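PDB 5C2I: Alr1585 protein from Nostoc sp., which probably uses haem and hydrogen peroxide to oxidise dyes and related substrates, as a tetrameric DyP-type peroxidase. Local coordinates for residues R365-G370 and G383-C388; S252-R257 and E454-P459; T331-P336 and V413-D418. The protein carries 1 engineered substitution. All blocks are in the same frame, centred on the assembly; numbering follows the deposited sequence.

Contact 1: R365-G370 and G383-C388; sequences RAVSYG and GLLFLC. With HEM (protoporphyrin IX containing Fe), chain E.
Gly383 O takes up three donors. Tyr369 N gives Gly383 O the main bond, 3.0 Å and nearly straight. Water 1, which also pairs with Ser368 OG, and His198 ND1 add weak ones. Gly383 N returns a bond to Tyr369 O. The next hydrogen-bonded pair is Val367 with Leu385, where Leu385 N reaches Val367 O at 2.7 Å. Tyr369 places CG between its backbone N and carbonyl carbon (chi1 76°). This folds the ring back over Gly383, whose N sits 3.3 Å above the ring plane, over its centre. A CB on Gly383 would clash with Tyr369 CE1. Leu385 CD2 meets Tyr369 CD1 obliquely at 3.5 Å. An alanine in place of Tyr369 would probably leave a gap over Gly383 and beside Leu385, and Lys258 without its cation-pi partner. Ser368 and Leu384 lie on the other face of the sheet. Leu384 CB touches haem CBB at 3.7 Å. Phe386 CE1 lies 3.5 Å from haem C2C, on the side of the iron that carries water 2. Strand 383-390 runs between strands 363-369 and 250-261. His45 of strand 42-50 packs on Val367 and Leu385, and Ser368 bonds by backbone to Phe186 of strand 177-189.

Contact 2: S252-R257 and E454-P459; sequences SYLVYR and EYFFAP
The antiparallel sheet of the C-terminal half of this DyP peroxidase includes strands 250-261 and 448-458, which pair here most regularly from Tyr253 and Phe457 to Tyr256 and Glu454. Leu254 and Phe456 form a hydrogen-bonded pair: Leu254 N donates to Phe456 O at 2.8 Å, and Phe456 N returns a bond to Leu254 O. Tyr256 and Glu454 form the next such pair. At the far end Ala458 N bonds Ser252 O, but the return bond from Ser252 N is weak.

Tyr253, Val255, Tyr455 and Phe457 share one face of the sheet. Phe457 turns its edge to the face of Tyr253, with the ring centroids 5.0 Å apart and the planes at 54°. Its CD1 stands 3.5 Å above the Tyr253 ring, toward the rim. Phe457 gets there with CG anti to the backbone N (chi1 -173°). Val255 CG2 comes in the plane of the Tyr455 ring, 3.8 Å from CD1. The two side chains run alongside each other.

On the other face Leu254 and Phe456 also lie side by side, with Leu254 CD2 3.9 Å from Phe456 CD1. Tyr256 CB meets the ring edge of Phe456, and Glu454 CG covers one face. Phe97 of strand 93-98 packs on both Leu254 and Phe456.

Polar ends are paired outside the two segments: Tyr253 OH with Asp116 N, Tyr256 OH with His45 ND1, and Tyr455 OH with Asn398 OD1. Glu454 OE1 takes Tyr455 N on its anti lone pair at 2.8 Å, and Met123 N as well. Two N-H groups on one buried carboxylate oxygen would be expected to favour its ionised form.

Contact 3: T331-P336 and V413-D418; sequences TRKTNP and VNTGPD. With HEM (protoporphyrin IX containing Fe), chain E.
Lys333 NZ reaches Gly416 O at 2.9 Å, and this bond marks the tight end of the contact. A side chain on Gly416 would run into the preceding carbonyl oxygen. Phe410 O and Trp404 O also accept from NZ, so three backbone carbonyls hold the ammonium group. The chain bends at chi2 (-82°) and again at chi3 to get there. On the way Lys333 CE passes 3.5 Å from Asp418 N. The Lys333 and Asp418 side chains pass one another head to tail. Lys333 NZ and Asp418 OD2 stay 6.7 Å apart, so no salt bridge forms. Asp418 OD2 instead bonds His330 ND1, and OD1 takes Leu420 N.

The other end is looser. Thr415 CG2 only brushes Lys333 CE at 4.0 Å, and Thr415 OG1 turns to Gln412 O. On the solvent side Asn414 and Val413 are exposed and do not touch segment 331-336.

On the haem side the packing is close again. Thr334 OG1 lies 3.4 Å from haem C2D and bonds His330 O. Thr334 CG2 sits between haem CHD and Asp418 OD2. Asn335, just past the helix end, gives ND2 to propionate O2D at 2.9 Å, with an angle of 166° at the hydrogen. Water 2 binds the iron from the opposite face.

DyP-type peroxidases carry a proximal histidine whose ring is hydrogen-bonded to an acidic residue. The pairing of His330 with Asp418 beneath this haem face is consistent with that proximal site.

How the contacts relate
The contacts are nested along the chain. Contact 2 closes the widest loop, contact 3 lies inside it, and contact 1 lies inside contact 3. Contacts 1 and 2 have centres about 14 Å apart and share one sheet. Strands 383-390 and 250-261 are neighbours in it, joined by backbone bonds such as Phe386 N to Arg257 O. Contact 3 is apart from that sheet, with its centre about 22 Å from that of contact 1 and 25 Å from that of contact 2. Contacts 1 and 3 both touch the haem, on opposite faces. The sheet therefore lines the side with water 2, and helix 330-334 lines the other.

Contact 1: R365-G370 and G383-C388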
loop_
_atom_site.group_PDB
_atom_site.type_symbol
_atom_site.label_atom_id
_atom_site.label_comp_id
_atom_site.label_asym_id
_atom_site.label_seq_id
_atom_site.Cartn_x
_atom_site.Cartn_y
_atom_site.Cartn_z
ATOM N N ARG A 365 -15.142 7.330 23.828
ATOM C CA ARG A 365 -14.784 6.056 23.196
ATOM C C ARG A 365 -15.510 5.897 21.875
ATOM O O ARG A 365 -16.095 4.839 21.601
ATOM C CB ARG A 365 -15.103 4.884 24.150
ATOM C CG ARG A 365 -14.450 4.962 25.525
ATOM C CD ARG A 365 -12.966 4.630 25.474
ATOM N NE ARG A 365 -12.319 4.754 26.790
ATOM C CZ ARG A 365 -11.291 5.543 27.078
ATOM N NH1 ARG A 365 -10.851 6.414 26.190
ATOM N NH2 ARG A 365 -10.740 5.540 28.292
ATOM N N ALA A 366 -15.542 6.996 21.112
ATOM C CA ALA A 366 -16.342 7.064 19.894
ATOM C C ALA A 366 -15.668 6.354 18.729
ATOM O O ALA A 366 -14.426 6.144 18.723
ATOM C CB ALA A 366 -16.640 8.512 19.537
ATOM N N VAL A 367 -16.465 5.990 17.731
ATOM C CA VAL A 367 -15.954 5.382 16.495
ATOM C C VAL A 367 -16.802 5.903 15.356
ATOM O O VAL A 367 -17.885 6.474 15.590
ATOM C CB VAL A 367 -15.984 3.847 16.492
ATOM C CG1 VAL A 367 -15.042 3.284 17.540
ATOM C CG2 VAL A 367 -17.378 3.328 16.743
ATOM N N SER A 368 -16.363 5.668 14.138
ATOM C CA SER A 368 -17.095 6.192 12.978
ATOM C C SER A 368 -18.042 5.152 12.365
ATOM O O SER A 368 -17.849 3.958 12.514
ATOM C CB SER A 368 -16.076 6.667 11.935
ATOM O OG SER A 368 -15.506 7.885 12.407
ATOM N N TYR A 369 -19.034 5.653 11.648
ATOM C CA TYR A 369 -19.887 4.835 10.768
ATOM C C TYR A 369 -20.074 5.481 9.407
ATOM O O TYR A 369 -19.820 6.677 9.208
ATOM C CB TYR A 369 -21.260 4.606 11.397
ATOM C CG TYR A 369 -22.224 5.771 11.368
ATOM C CD1 TYR A 369 -22.257 6.715 12.396
ATOM C CD2 TYR A 369 -23.160 5.899 10.337
ATOM C CE1 TYR A 369 -23.172 7.755 12.376
ATOM C CE2 TYR A 369 -24.066 6.947 10.292
ATOM C CZ TYR A 369 -24.054 7.885 11.308
ATOM O OH TYR A 369 -24.973 8.894 11.300
ATOM N N GLY A 370 -20.501 4.672 8.447
ATOM C CA GLY A 370 -20.780 5.137 7.112
ATOM C C GLY A 370 -19.562 5.142 6.206
ATOM O O GLY A 370 -18.804 4.216 6.209
ATOM N N GLY A 383 -21.342 9.291 9.893
ATOM C CA GLY A 383 -21.100 10.080 11.111
ATOM C C GLY A 383 -20.323 9.421 12.203
ATOM O O GLY A 383 -19.404 8.625 11.945
ATOM N N LEU A 384 -20.640 9.815 13.433
ATOM C CA LEU A 384 -19.948 9.406 14.596
ATOM C C LEU A 384 -20.861 8.600 15.481
ATOM O O LEU A 384 -21.959 9.047 15.844
ATOM C CB LEU A 384 -19.447 10.640 15.392
ATOM C CG LEU A 384 -18.490 10.342 16.545
ATOM C CD1 LEU A 384 -17.120 9.948 15.995
ATOM C CD2 LEU A 384 -18.369 11.552 17.489
ATOM N N LEU A 385 -20.382 7.406 15.862
ATOM C CA LEU A 385 -21.020 6.664 16.953
ATOM C C LEU A 385 -20.390 7.176 18.231
ATOM O O LEU A 385 -19.247 6.803 18.575
ATOM C CB LEU A 385 -20.855 5.157 16.792
ATOM C CG LEU A 385 -21.357 4.621 15.444
ATOM C CD1 LEU A 385 -21.018 3.140 15.312
ATOM C CD2 LEU A 385 -22.848 4.867 15.276
ATOM N N PHE A 386 -21.071 8.123 18.859
ATOM C CA PHE A 386 -20.560 8.814 20.044
ATOM C C PHE A 386 -20.803 7.963 21.271
ATOM O O PHE A 386 -21.958 7.676 21.610
ATOM C CB PHE A 386 -21.251 10.181 20.197
ATOM C CG PHE A 386 -20.816 10.958 21.398
ATOM C CD1 PHE A 386 -19.685 11.778 21.336
ATOM C CD2 PHE A 386 -21.498 10.817 22.625
ATOM C CE1 PHE A 386 -19.287 12.518 22.447
ATOM C CE2 PHE A 386 -21.096 11.555 23.742
ATOM C CZ PHE A 386 -19.973 12.390 23.660
ATOM N N LEU A 387 -19.728 7.520 21.906
ATOM C CA LEU A 387 -19.823 6.808 23.193
ATOM C C LEU A 387 -18.978 7.553 24.200
ATOM O O LEU A 387 -17.850 7.913 23.880
ATOM C CB LEU A 387 -19.272 5.388 23.089
ATOM C CG LEU A 387 -20.130 4.324 22.375
ATOM C CD1 LEU A 387 -20.077 4.508 20.862
ATOM C CD2 LEU A 387 -19.600 2.945 22.725
ATOM N N CYS A 388 -19.502 7.776 25.402
ATOM C CA CYS A 388 -18.662 8.272 26.470
ATOM C C CYS A 388 -19.064 7.673 27.810
ATOM O O CYS A 388 -20.229 7.289 27.999
ATOM C CB CYS A 388 -18.649 9.798 26.511
ATOM S SG CYS A 388 -20.126 10.595 27.180
HETATM C CHA HEM E . -13.023 17.309 21.321
HETATM C CHB HEM E . -15.241 16.566 17.104
HETATM C CHC HEM E . -19.354 15.593 19.462
HETATM C CHD HEM E . -17.163 16.591 23.631
HETATM C C1A HEM E . -13.273 17.212 19.962
HETATM C C2A HEM E . -12.321 17.475 18.933
HETATM C C3A HEM E . -12.947 17.265 17.754
HETATM C C4A HEM E . -14.264 16.852 18.053
HETATM C CMA HEM E . -12.370 17.376 16.369
HETATM C CAA HEM E . -10.859 17.909 19.099
HETATM C CBA HEM E . -9.802 16.812 19.253
HETATM C CGA HEM E . -10.105 16.012 20.489
HETATM O O1A HEM E . -9.731 16.386 21.639
HETATM O O2A HEM E . -10.745 14.966 20.362
HETATM C C1B HEM E . -16.548 16.191 17.410
HETATM C C2B HEM E . -17.531 15.821 16.427
HETATM C C3B HEM E . -18.648 15.513 17.070
HETATM C C4B HEM E . -18.366 15.762 18.485
HETATM C CMB HEM E . -17.288 15.766 14.961
HETATM C CAB HEM E . -19.955 15.003 16.586
HETATM C CBB HEM E . -20.117 14.328 15.434
HETATM C C1C HEM E . -19.139 15.831 20.830
HETATM C C2C HEM E . -20.103 15.831 21.816
HETATM C C3C HEM E . -19.477 16.140 22.996
HETATM C C4C HEM E . -18.117 16.300 22.706
HETATM C CMC HEM E . -21.560 15.497 21.679
HETATM C CAC HEM E . -20.040 16.319 24.334
HETATM C CBC HEM E . -21.238 16.733 24.665
HETATM C C1D HEM E . -15.820 16.746 23.292
HETATM C C2D HEM E . -14.808 16.973 24.318
HETATM C C3D HEM E . -13.669 17.220 23.686
HETATM C C4D HEM E . -14.002 17.084 22.252
HETATM C CMD HEM E . -14.988 16.969 25.828
HETATM C CAD HEM E . -12.335 17.472 24.328
HETATM C CBD HEM E . -12.101 18.942 24.693
HETATM C CGD HEM E . -10.773 19.086 25.362
HETATM O O1D HEM E . -9.996 19.897 24.864
HETATM O O2D HEM E . -10.445 18.418 26.402
HETATM N NA HEM E . -14.481 16.906 19.410
HETATM N NB HEM E . -17.114 16.210 18.576
HETATM N NC HEM E . -17.939 16.215 21.354
HETATM N ND HEM E . -15.318 16.896 22.064
HETATM FE FE HEM E . -16.198 16.595 20.375
HETATM O O HOH W 1 -16.875 10.766 12.211
HETATM O O HOH W 2 -15.905 14.279 20.504
#

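Contact 2: S252-R257 and E454-P459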
loop_
_atom_site.group_PDB
_atom_site.type_symbol
_atom_site.label_atom_id
_atom_site.label_comp_id
_atom_site.label_asym_id
_atom_site.label_seq_id
_atom_site.Cartn_x
_atom_site.Cartn_y
_atom_site.Cartn_z
ATOM N N SER A 252 -19.568 1.750 35.101
ATOM C CA SER A 252 -19.584 3.111 34.592
ATOM C C SER A 252 -20.804 3.306 33.744
ATOM O O SER A 252 -21.376 2.349 33.225
ATOM C CB SER A 252 -18.301 3.408 33.783
ATOM O OG SER A 252 -18.254 4.793 33.395
ATOM N N TYR A 253 -21.239 4.564 33.620
ATOM C CA TYR A 253 -22.387 4.908 32.803
ATOM C C TYR A 253 -21.965 5.301 31.395
ATOM O O TYR A 253 -21.060 6.105 31.214
ATOM C CB TYR A 253 -23.175 6.059 33.433
ATOM C CG TYR A 253 -23.870 5.687 34.711
ATOM C CD1 TYR A 253 -25.071 4.951 34.676
ATOM C CD2 TYR A 253 -23.346 6.028 35.950
ATOM C CE1 TYR A 253 -25.695 4.566 35.848
ATOM C CE2 TYR A 253 -24.004 5.715 37.134
ATOM C CZ TYR A 253 -25.191 4.983 37.072
ATOM O OH TYR A 253 -25.829 4.641 38.248
ATOM N N LEU A 254 -22.636 4.698 30.421
ATOM C CA LEU A 254 -22.393 4.905 29.026
ATOM C C LEU A 254 -23.475 5.785 28.409
ATOM O O LEU A 254 -24.677 5.513 28.562
ATOM C CB LEU A 254 -22.352 3.571 28.286
ATOM C CG LEU A 254 -22.253 3.630 26.759
ATOM C CD1 LEU A 254 -20.961 4.215 26.263
ATOM C CD2 LEU A 254 -22.486 2.250 26.140
ATOM N N VAL A 255 -23.063 6.795 27.671
ATOM C CA VAL A 255 -23.947 7.563 26.793
ATOM C C VAL A 255 -23.612 7.094 25.375
ATOM O O VAL A 255 -22.441 7.125 24.984
ATOM C CB VAL A 255 -23.643 9.065 26.905
ATOM C CG1 VAL A 255 -24.341 9.859 25.777
ATOM C CG2 VAL A 255 -24.040 9.606 28.259
ATOM N N TYR A 256 -24.612 6.653 24.626
ATOM C CA TYR A 256 -24.464 6.243 23.215
ATOM C C TYR A 256 -25.391 7.107 22.378
ATOM O O TYR A 256 -26.587 7.158 22.664
ATOM C CB TYR A 256 -24.826 4.753 23.049
ATOM C CG TYR A 256 -24.476 4.164 21.704
ATOM C CD1 TYR A 256 -25.088 4.624 20.502
ATOM C CD2 TYR A 256 -23.556 3.176 21.600
ATOM C CE1 TYR A 256 -24.729 4.102 19.280
ATOM C CE2 TYR A 256 -23.227 2.611 20.376
ATOM C CZ TYR A 256 -23.789 3.086 19.222
ATOM O OH TYR A 256 -23.449 2.525 18.029
ATOM N N ARG A 257 -24.833 7.796 21.373
ATOM C CA ARG A 257 -25.592 8.665 20.474
ATOM C C ARG A 257 -25.078 8.514 19.075
ATOM O O ARG A 257 -23.854 8.625 18.851
ATOM C CB ARG A 257 -25.494 10.122 20.911
ATOM C CG ARG A 257 -26.215 10.402 22.249
ATOM C CD ARG A 257 -25.831 11.721 22.883
ATOM N NE ARG A 257 -26.254 12.922 22.168
ATOM C CZ ARG A 257 -27.489 13.434 22.173
ATOM N NH1 ARG A 257 -28.517 12.826 22.771
ATOM N NH2 ARG A 257 -27.709 14.564 21.532
ATOM N N GLU A 454 -29.086 5.775 23.622
ATOM C CA GLU A 454 -29.588 5.402 24.927
ATOM C C GLU A 454 -28.497 5.504 25.935
ATOM O O GLU A 454 -27.292 5.523 25.591
ATOM C CB GLU A 454 -30.163 3.980 24.885
ATOM C CG GLU A 454 -30.871 3.475 26.123
ATOM C CD GLU A 454 -32.005 4.378 26.589
ATOM O OE1 GLU A 454 -31.712 5.395 27.249
ATOM O OE2 GLU A 454 -33.166 4.066 26.303
ATOM N N TYR A 455 -28.922 5.593 27.192
ATOM C CA TYR A 455 -28.026 5.551 28.331
ATOM C C TYR A 455 -27.961 4.138 28.880
ATOM O O TYR A 455 -28.998 3.482 29.024
ATOM C CB TYR A 455 -28.583 6.403 29.437
ATOM C CG TYR A 455 -28.760 7.886 29.181
ATOM C CD1 TYR A 455 -27.705 8.693 28.767
ATOM C CD2 TYR A 455 -29.989 8.500 29.438
ATOM C CE1 TYR A 455 -27.868 10.072 28.584
ATOM C CE2 TYR A 455 -30.147 9.864 29.299
ATOM C CZ TYR A 455 -29.073 10.643 28.878
ATOM O OH TYR A 455 -29.253 12.016 28.765
ATOM N N PHE A 456 -26.766 3.677 29.202
ATOM C CA PHE A 456 -26.559 2.344 29.775
ATOM C C PHE A 456 -25.654 2.370 30.984
ATOM O O PHE A 456 -24.951 3.359 31.235
ATOM C CB PHE A 456 -25.891 1.409 28.763
ATOM C CG PHE A 456 -26.629 1.259 27.444
ATOM C CD1 PHE A 456 -26.394 2.147 26.399
ATOM C CD2 PHE A 456 -27.467 0.210 27.222
ATOM C CE1 PHE A 456 -27.057 2.006 25.202
ATOM C CE2 PHE A 456 -28.108 0.031 26.007
ATOM C CZ PHE A 456 -27.929 0.962 24.999
ATOM N N PHE A 457 -25.626 1.244 31.705
ATOM C CA PHE A 457 -24.624 0.986 32.741
ATOM C C PHE A 457 -23.829 -0.232 32.297
ATOM O O PHE A 457 -24.407 -1.199 31.781
ATOM C CB PHE A 457 -25.310 0.718 34.057
ATOM C CG PHE A 457 -24.370 0.601 35.220
ATOM C CD1 PHE A 457 -23.636 1.689 35.650
ATOM C CD2 PHE A 457 -24.229 -0.584 35.875
ATOM C CE1 PHE A 457 -22.759 1.589 36.713
ATOM C CE2 PHE A 457 -23.395 -0.701 36.997
ATOM C CZ PHE A 457 -22.620 0.388 37.387
ATOM N N ALA A 458 -22.504 -0.144 32.415
ATOM C CA ALA A 458 -21.599 -1.278 32.254
ATOM C C ALA A 458 -21.471 -1.952 33.612
ATOM O O ALA A 458 -20.766 -1.439 34.474
ATOM C CB ALA A 458 -20.236 -0.804 31.780
ATOM N N PRO A 459 -22.157 -3.098 33.832
ATOM C CA PRO A 459 -22.075 -3.702 35.151
ATOM C C PRO A 459 -20.739 -4.383 35.417
ATOM O O PRO A 459 -19.979 -4.633 34.496
ATOM C CB PRO A 459 -23.225 -4.735 35.145
ATOM C CG PRO A 459 -24.032 -4.432 33.938
ATOM C CD PRO A 459 -23.087 -3.814 32.958
#

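Contact 3: T331-P336 and V413-D418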
loop_
_atom_site.group_PDB
_atom_site.type_symbol
_atom_site.label_atom_id
_atom_site.label_comp_id
_atom_site.label_asym_id
_atom_site.label_seq_id
_atom_site.Cartn_x
_atom_site.Cartn_y
_atom_site.Cartn_z
ATOM N N THR A 331 -13.697 22.948 21.306
ATOM C CA THR A 331 -12.787 22.561 22.393
ATOM C C THR A 331 -12.916 23.429 23.607
ATOM O O THR A 331 -12.867 22.946 24.740
ATOM C CB THR A 331 -11.287 22.506 21.964
ATOM O OG1 THR A 331 -10.900 23.761 21.437
ATOM C CG2 THR A 331 -11.049 21.414 20.926
ATOM N N ARG A 332 -13.152 24.710 23.386
ATOM C CA ARG A 332 -13.235 25.638 24.489
ATOM C C ARG A 332 -14.614 25.632 25.180
ATOM O O ARG A 332 -14.702 25.901 26.380
ATOM C CB ARG A 332 -12.889 27.056 24.004
ATOM C CG ARG A 332 -12.640 28.047 25.132
ATOM C CD ARG A 332 -11.846 29.245 24.693
ATOM N NE ARG A 332 -11.514 30.085 25.825
ATOM C CZ ARG A 332 -10.648 31.097 25.799
ATOM N NH1 ARG A 332 -9.953 31.397 24.707
ATOM N NH2 ARG A 332 -10.380 31.748 26.929
ATOM N N LYS A 333 -15.672 25.297 24.435
ATOM C CA LYS A 333 -17.001 25.084 25.011
ATOM C C LYS A 333 -17.059 23.797 25.863
ATOM O O LYS A 333 -17.569 23.815 26.989
ATOM C CB LYS A 333 -18.028 24.940 23.909
ATOM C CG LYS A 333 -18.446 26.269 23.318
ATOM C CD LYS A 333 -19.510 26.952 24.183
ATOM C CE LYS A 333 -20.548 27.719 23.412
ATOM N NZ LYS A 333 -21.751 28.072 24.217
ATOM N N THR A 334 -16.454 22.722 25.361
ATOM C CA THR A 334 -16.557 21.434 26.022
ATOM C C THR A 334 -15.496 21.253 27.101
ATOM O O THR A 334 -15.704 20.472 28.035
ATOM C CB THR A 334 -16.499 20.268 25.021
ATOM O OG1 THR A 334 -15.268 20.321 24.294
ATOM C CG2 THR A 334 -17.639 20.299 24.070
ATOM N N ASN A 335 -14.365 21.944 26.979
ATOM C CA ASN A 335 -13.339 21.944 27.990
ATOM C C ASN A 335 -12.797 23.349 28.170
ATOM O O ASN A 335 -11.885 23.790 27.458
ATOM C CB ASN A 335 -12.207 20.978 27.703
ATOM C CG ASN A 335 -11.202 20.938 28.868
ATOM O OD1 ASN A 335 -11.335 21.705 29.839
ATOM N ND2 ASN A 335 -10.180 20.106 28.756
ATOM N N PRO A 336 -13.397 24.094 29.101
ATOM C CA PRO A 336 -13.018 25.497 29.230
ATOM C C PRO A 336 -11.603 25.730 29.785
ATOM O O PRO A 336 -11.164 26.885 29.827
ATOM C CB PRO A 336 -14.098 26.065 30.190
ATOM C CG PRO A 336 -15.264 25.151 30.052
ATOM C CD PRO A 336 -14.640 23.785 29.834
ATOM N N VAL A 413 -21.917 36.049 27.960
ATOM C CA VAL A 413 -23.099 36.497 27.265
ATOM C C VAL A 413 -22.763 36.669 25.782
ATOM O O VAL A 413 -21.683 37.135 25.418
ATOM C CB VAL A 413 -23.634 37.830 27.872
ATOM C CG1 VAL A 413 -24.776 38.372 27.044
ATOM C CG2 VAL A 413 -24.094 37.618 29.307
ATOM N N ASN A 414 -23.677 36.228 24.930
ATOM C CA ASN A 414 -23.554 36.325 23.467
ATOM C C ASN A 414 -22.393 35.571 22.834
ATOM O O ASN A 414 -21.964 35.928 21.747
ATOM C CB ASN A 414 -23.565 37.779 23.002
ATOM C CG ASN A 414 -24.831 38.484 23.407
ATOM O OD1 ASN A 414 -25.908 37.892 23.404
ATOM N ND2 ASN A 414 -24.707 39.703 23.825
ATOM N N THR A 415 -21.906 34.537 23.511
ATOM C CA THR A 415 -20.955 33.604 22.900
ATOM C C THR A 415 -21.590 32.832 21.751
ATOM O O THR A 415 -20.973 32.619 20.695
ATOM C CB THR A 415 -20.430 32.611 23.947
ATOM O OG1 THR A 415 -19.727 33.356 24.965
ATOM C CG2 THR A 415 -19.503 31.579 23.305
ATOM N N GLY A 416 -22.858 32.462 21.943
ATOM C CA GLY A 416 -23.580 31.667 20.962
ATOM C C GLY A 416 -23.350 30.197 21.244
ATOM O O GLY A 416 -22.488 29.828 22.033
ATOM N N PRO A 417 -24.124 29.334 20.586
ATOM C CA PRO A 417 -23.917 27.901 20.747
ATOM C C PRO A 417 -22.598 27.428 20.139
ATOM O O PRO A 417 -22.054 28.067 19.223
ATOM C CB PRO A 417 -25.105 27.287 20.008
ATOM C CG PRO A 417 -25.604 28.356 19.079
ATOM C CD PRO A 417 -25.201 29.669 19.649
ATOM N N ASP A 418 -22.098 26.295 20.657
ATOM C CA ASP A 418 -21.028 25.540 19.997
ATOM C C ASP A 418 -21.439 25.316 18.520
ATOM O O ASP A 418 -22.512 24.775 18.286
ATOM C CB ASP A 418 -20.899 24.211 20.760
ATOM C CG ASP A 418 -19.828 23.284 20.231
ATOM O OD1 ASP A 418 -19.679 23.115 18.991
ATOM O OD2 ASP A 418 -19.176 22.664 21.112
HETATM C CHA HEM E . -13.023 17.309 21.321
HETATM C CHB HEM E . -15.241 16.566 17.104
HETATM C CHC HEM E . -19.354 15.593 19.462
HETATM C CHD HEM E . -17.163 16.591 23.631
HETATM C C1A HEM E . -13.273 17.212 19.962
HETATM C C2A HEM E . -12.321 17.475 18.933
HETATM C C3A HEM E . -12.947 17.265 17.754
HETATM C C4A HEM E . -14.264 16.852 18.053
HETATM C CMA HEM E . -12.370 17.376 16.369
HETATM C CAA HEM E . -10.859 17.909 19.099
HETATM C CBA HEM E . -9.802 16.812 19.253
HETATM C CGA HEM E . -10.105 16.012 20.489
HETATM O O1A HEM E . -9.731 16.386 21.639
HETATM O O2A HEM E . -10.745 14.966 20.362
HETATM C C1B HEM E . -16.548 16.191 17.410
HETATM C C2B HEM E . -17.531 15.821 16.427
HETATM C C3B HEM E . -18.648 15.513 17.070
HETATM C C4B HEM E . -18.366 15.762 18.485
HETATM C CMB HEM E . -17.288 15.766 14.961
HETATM C CAB HEM E . -19.955 15.003 16.586
HETATM C CBB HEM E . -20.117 14.328 15.434
HETATM C C1C HEM E . -19.139 15.831 20.830
HETATM C C2C HEM E . -20.103 15.831 21.816
HETATM C C3C HEM E . -19.477 16.140 22.996
HETATM C C4C HEM E . -18.117 16.300 22.706
HETATM C CMC HEM E . -21.560 15.497 21.679
HETATM C CAC HEM E . -20.040 16.319 24.334
HETATM C CBC HEM E . -21.238 16.733 24.665
HETATM C C1D HEM E . -15.820 16.746 23.292
HETATM C C2D HEM E . -14.808 16.973 24.318
HETATM C C3D HEM E . -13.669 17.220 23.686
HETATM C C4D HEM E . -14.002 17.084 22.252
HETATM C CMD HEM E . -14.988 16.969 25.828
HETATM C CAD HEM E . -12.335 17.472 24.328
HETATM C CBD HEM E . -12.101 18.942 24.693
HETATM C CGD HEM E . -10.773 19.086 25.362
HETATM O O1D HEM E . -9.996 19.897 24.864
HETATM O O2D HEM E . -10.445 18.418 26.402
HETATM N NA HEM E . -14.481 16.906 19.410
HETATM N NB HEM E . -17.114 16.210 18.576
HETATM N NC HEM E . -17.939 16.215 21.354
HETATM N ND HEM E . -15.318 16.896 22.064
HETATM FE FE HEM E . -16.198 16.595 20.375
HETATM O O HOH W 2 -15.905 14.279 20.504
#